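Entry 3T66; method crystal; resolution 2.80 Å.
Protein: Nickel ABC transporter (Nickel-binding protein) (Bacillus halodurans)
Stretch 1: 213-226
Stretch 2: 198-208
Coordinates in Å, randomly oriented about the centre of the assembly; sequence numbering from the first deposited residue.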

# COMPACT_ATOMS: atom_id res chain seq x y z
N ILE A 213 12.42 -17.98 -7.26
CA ILE A 213 11.72 -16.71 -7.25
C ILE A 213 12.45 -15.75 -6.30
O ILE A 213 12.79 -16.11 -5.18
CB ILE A 213 10.23 -16.90 -6.80
CG1 ILE A 213 9.54 -18.02 -7.59
CG2 ILE A 213 9.42 -15.58 -6.87
CD1 ILE A 213 8.27 -18.51 -6.94
N VAL A 214 12.70 -14.54 -6.76
CA VAL A 214 13.36 -13.56 -5.90
C VAL A 214 12.47 -12.32 -5.84
O VAL A 214 11.95 -11.88 -6.85
CB VAL A 214 14.81 -13.22 -6.39
N TYR A 215 12.25 -11.78 -4.65
CA TYR A 215 11.48 -10.54 -4.51
C TYR A 215 12.38 -9.30 -4.46
O TYR A 215 13.29 -9.24 -3.63
CB TYR A 215 10.63 -10.61 -3.24
CG TYR A 215 9.33 -9.82 -3.28
CD1 TYR A 215 8.17 -10.40 -3.77
CD2 TYR A 215 9.24 -8.52 -2.79
CE1 TYR A 215 6.96 -9.72 -3.80
CE2 TYR A 215 8.02 -7.82 -2.82
CZ TYR A 215 6.88 -8.43 -3.33
OH TYR A 215 5.63 -7.79 -3.37
N ARG A 216 12.10 -8.32 -5.32
CA ARG A 216 12.80 -7.02 -5.34
C ARG A 216 14.31 -7.14 -5.66
O ARG A 216 15.17 -6.69 -4.91
CB ARG A 216 12.61 -6.30 -4.01
CG ARG A 216 12.27 -4.85 -4.12
CD ARG A 216 10.83 -4.69 -3.74
NE ARG A 216 10.25 -3.45 -4.24
CZ ARG A 216 9.10 -2.92 -3.79
NH1 ARG A 216 8.42 -3.52 -2.81
NH2 ARG A 216 8.62 -1.78 -4.32
N PRO A 217 14.63 -7.75 -6.80
CA PRO A 217 16.01 -7.93 -7.28
C PRO A 217 16.71 -6.61 -7.66
O PRO A 217 16.02 -5.61 -7.91
CB PRO A 217 15.83 -8.76 -8.54
CG PRO A 217 14.45 -8.44 -9.02
CD PRO A 217 13.63 -8.21 -7.79
N GLU A 218 18.04 -6.60 -7.72
CA GLU A 218 18.76 -5.34 -7.91
C GLU A 218 18.41 -4.65 -9.18
O GLU A 218 18.35 -5.28 -10.25
CB GLU A 218 20.29 -5.48 -7.84
CG GLU A 218 21.03 -4.11 -7.98
CD GLU A 218 20.91 -3.18 -6.73
OE1 GLU A 218 19.94 -2.35 -6.64
OE2 GLU A 218 21.81 -3.28 -5.84
N VAL A 219 18.23 -3.34 -9.04
CA VAL A 219 17.79 -2.42 -10.10
C VAL A 219 18.82 -2.18 -11.25
O VAL A 219 18.43 -2.25 -12.42
CB VAL A 219 17.22 -1.09 -9.48
CG1 VAL A 219 18.37 -0.15 -9.01
CG2 VAL A 219 16.23 -0.39 -10.43
N GLU A 220 20.10 -1.91 -10.93
CA GLU A 220 21.20 -1.98 -11.93
C GLU A 220 21.34 -3.35 -12.62
O GLU A 220 21.59 -3.42 -13.81
CB GLU A 220 22.54 -1.56 -11.31
N SER A 221 21.19 -4.44 -11.88
CA SER A 221 21.27 -5.77 -12.47
C SER A 221 20.02 -6.15 -13.27
O SER A 221 20.12 -6.93 -14.20
CB SER A 221 21.56 -6.86 -11.41
N ILE A 222 18.86 -5.59 -12.90
CA ILE A 222 17.57 -6.02 -13.49
C ILE A 222 17.69 -6.20 -14.98
O ILE A 222 17.09 -7.11 -15.55
CB ILE A 222 16.39 -5.05 -13.19
N GLU A 223 18.51 -5.33 -15.59
CA GLU A 223 18.89 -5.42 -17.02
C GLU A 223 19.61 -6.74 -17.37
O GLU A 223 19.21 -7.43 -18.31
CB GLU A 223 19.71 -4.19 -17.44
N THR A 224 20.56 -7.15 -16.56
CA THR A 224 21.18 -8.41 -16.84
C THR A 224 20.24 -9.58 -16.76
O THR A 224 20.17 -10.37 -17.67
CB THR A 224 22.26 -8.70 -15.81
N LEU A 225 19.48 -9.69 -15.70
CA LEU A 225 18.70 -10.90 -15.64
C LEU A 225 17.69 -10.92 -16.69
O LEU A 225 17.64 -11.79 -17.53
CB LEU A 225 17.90 -10.90 -14.36
CG LEU A 225 18.58 -10.43 -13.11
CD1 LEU A 225 17.54 -10.28 -12.05
CD2 LEU A 225 19.52 -11.49 -12.75
N GLN A 226 16.91 -9.87 -16.72
CA GLN A 226 15.87 -9.89 -17.71
C GLN A 226 16.29 -10.66 -18.94
O GLN A 226 15.63 -11.64 -19.34
CB GLN A 226 15.53 -8.47 -18.09
CG GLN A 226 14.28 -8.33 -18.87
CD GLN A 226 13.60 -7.03 -18.53
OE1 GLN A 226 12.45 -7.03 -18.08
NE2 GLN A 226 14.31 -5.91 -18.70
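Stretch 2, residues 198-208: DASARSLALES

Residues 199-207 of stretch 2 form a helix, preceded by Asp 198 at the N-cap position. In stretch 1, a short strand (213-215) leads through a loop at 216-218 into a second helix that includes 222-226 and continues beyond the stretch. The helix of stretch 2 runs nearly antiparallel to the strand, with an angle of 168° between their N-to-C directions and a closest approach of the axes of 8.2 Å. Its N-terminal part therefore lies beside the loop, where the CA atoms of Glu 218 and Ala 199 are 4.9 Å apart and those of Pro 217 and Ser 203 are 5.2 Å apart. Arg 216 has positive phi (63°) and psi (56°), a left-handed conformation at the end of the strand.

The cap is built by Asp 198, whose OD2 accepts from Ser 200 N and Ala 201 N, both at 2.8 Å, satisfying amides of the first helical turn. One turn on, Arg 202 reaches the loop backbone: its NH2 donates to Arg 216 O at 2.9 Å, and its NE makes a weak bond to the same oxygen at 3.3 Å. Arg 216 O thus lies at the guanidinium edge, near its plane, whereas Tyr 215 O sits over one face. Ser 203 OG accepts a hydrogen bond from Glu 218 N at 2.9 Å; the same amide also makes a weak bond to Ala 199 O at 3.4 Å, which ties the loop to both side chain and backbone of the helix. Pro 217 CB packs 3.6 Å from Ser 203 OG.

Along the strand, Val 214 points toward the helix, its CB 4.4 Å from Leu 206 CB. Past the loop, Leu 225 also points toward stretch 2, placing its CD2 4.0 Å from Ser 203 O and 3.5 Å from Glu 207 OE1.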

# COMPACT_ATOMS: atom_id res chain seq x y z
N ASP A 198 20.09 -8.35 1.13
CA ASP A 198 20.88 -7.71 0.10
C ASP A 198 20.35 -7.95 -1.30
O ASP A 198 20.30 -9.09 -1.79
CB ASP A 198 22.34 -8.16 0.18
CG ASP A 198 23.25 -7.46 -0.86
OD1 ASP A 198 24.07 -6.60 -0.43
OD2 ASP A 198 23.13 -7.74 -2.09
N ALA A 199 20.03 -6.86 -1.98
CA ALA A 199 19.38 -6.93 -3.27
C ALA A 199 20.16 -7.67 -4.33
O ALA A 199 19.58 -8.30 -5.20
CB ALA A 199 19.03 -5.55 -3.76
N SER A 200 21.47 -7.57 -4.30
CA SER A 200 22.21 -8.20 -5.39
C SER A 200 22.52 -9.64 -5.03
O SER A 200 22.60 -10.48 -5.93
CB SER A 200 23.46 -7.41 -5.79
OG SER A 200 24.20 -7.02 -4.64
N ALA A 201 22.68 -9.92 -3.74
CA ALA A 201 22.73 -11.31 -3.26
C ALA A 201 21.53 -12.06 -3.84
O ALA A 201 21.68 -13.17 -4.40
CB ALA A 201 22.72 -11.36 -1.73
N ARG A 202 20.36 -11.44 -3.72
CA ARG A 202 19.15 -11.95 -4.34
C ARG A 202 19.27 -12.22 -5.84
O ARG A 202 18.95 -13.32 -6.31
CB ARG A 202 18.04 -10.97 -4.08
CG ARG A 202 17.70 -10.90 -2.63
CD ARG A 202 16.35 -10.33 -2.45
NE ARG A 202 16.33 -8.91 -2.75
CZ ARG A 202 16.19 -7.96 -1.84
NH1 ARG A 202 16.04 -8.27 -0.55
NH2 ARG A 202 16.16 -6.71 -2.22
N SER A 203 19.72 -11.20 -6.58
CA SER A 203 19.89 -11.31 -8.03
C SER A 203 20.78 -12.53 -8.40
O SER A 203 20.44 -13.34 -9.28
CB SER A 203 20.42 -10.00 -8.62
OG SER A 203 19.46 -8.94 -8.60
N LEU A 204 21.90 -12.68 -7.69
CA LEU A 204 22.83 -13.78 -7.89
C LEU A 204 22.17 -15.14 -7.70
O LEU A 204 22.22 -15.99 -8.59
CB LEU A 204 24.02 -13.63 -6.92
CG LEU A 204 25.28 -14.46 -7.15
CD1 LEU A 204 25.93 -14.04 -8.45
CD2 LEU A 204 26.23 -14.31 -5.97
N ALA A 205 21.55 -15.30 -6.52
CA ALA A 205 20.81 -16.49 -6.11
C ALA A 205 19.88 -16.97 -7.19
O ALA A 205 19.82 -18.16 -7.51
CB ALA A 205 20.04 -16.22 -4.88
N LEU A 206 19.15 -16.03 -7.79
CA LEU A 206 18.31 -16.41 -8.92
C LEU A 206 19.14 -16.84 -10.12
O LEU A 206 18.82 -17.85 -10.77
CB LEU A 206 17.32 -15.32 -9.31
CG LEU A 206 16.45 -15.71 -10.49
CD1 LEU A 206 15.57 -16.92 -10.23
CD2 LEU A 206 15.64 -14.55 -10.88
N GLU A 207 20.19 -16.08 -10.40
CA GLU A 207 21.02 -16.34 -11.57
C GLU A 207 21.72 -17.67 -11.42
O GLU A 207 21.59 -18.55 -12.26
CB GLU A 207 22.04 -15.22 -11.78
CG GLU A 207 22.31 -14.94 -13.25
CD GLU A 207 22.82 -13.51 -13.50
OE1 GLU A 207 22.80 -12.68 -12.54
OE2 GLU A 207 23.25 -13.21 -14.66
N SER A 208 22.43 -17.82 -10.30
CA SER A 208 23.12 -19.05 -10.01
C SER A 208 22.14 -20.22 -10.00
O SER A 208 22.55 -21.36 -10.04
CB SER A 208 23.91 -18.96 -8.69
OG SER A 208 23.14 -19.38 -7.57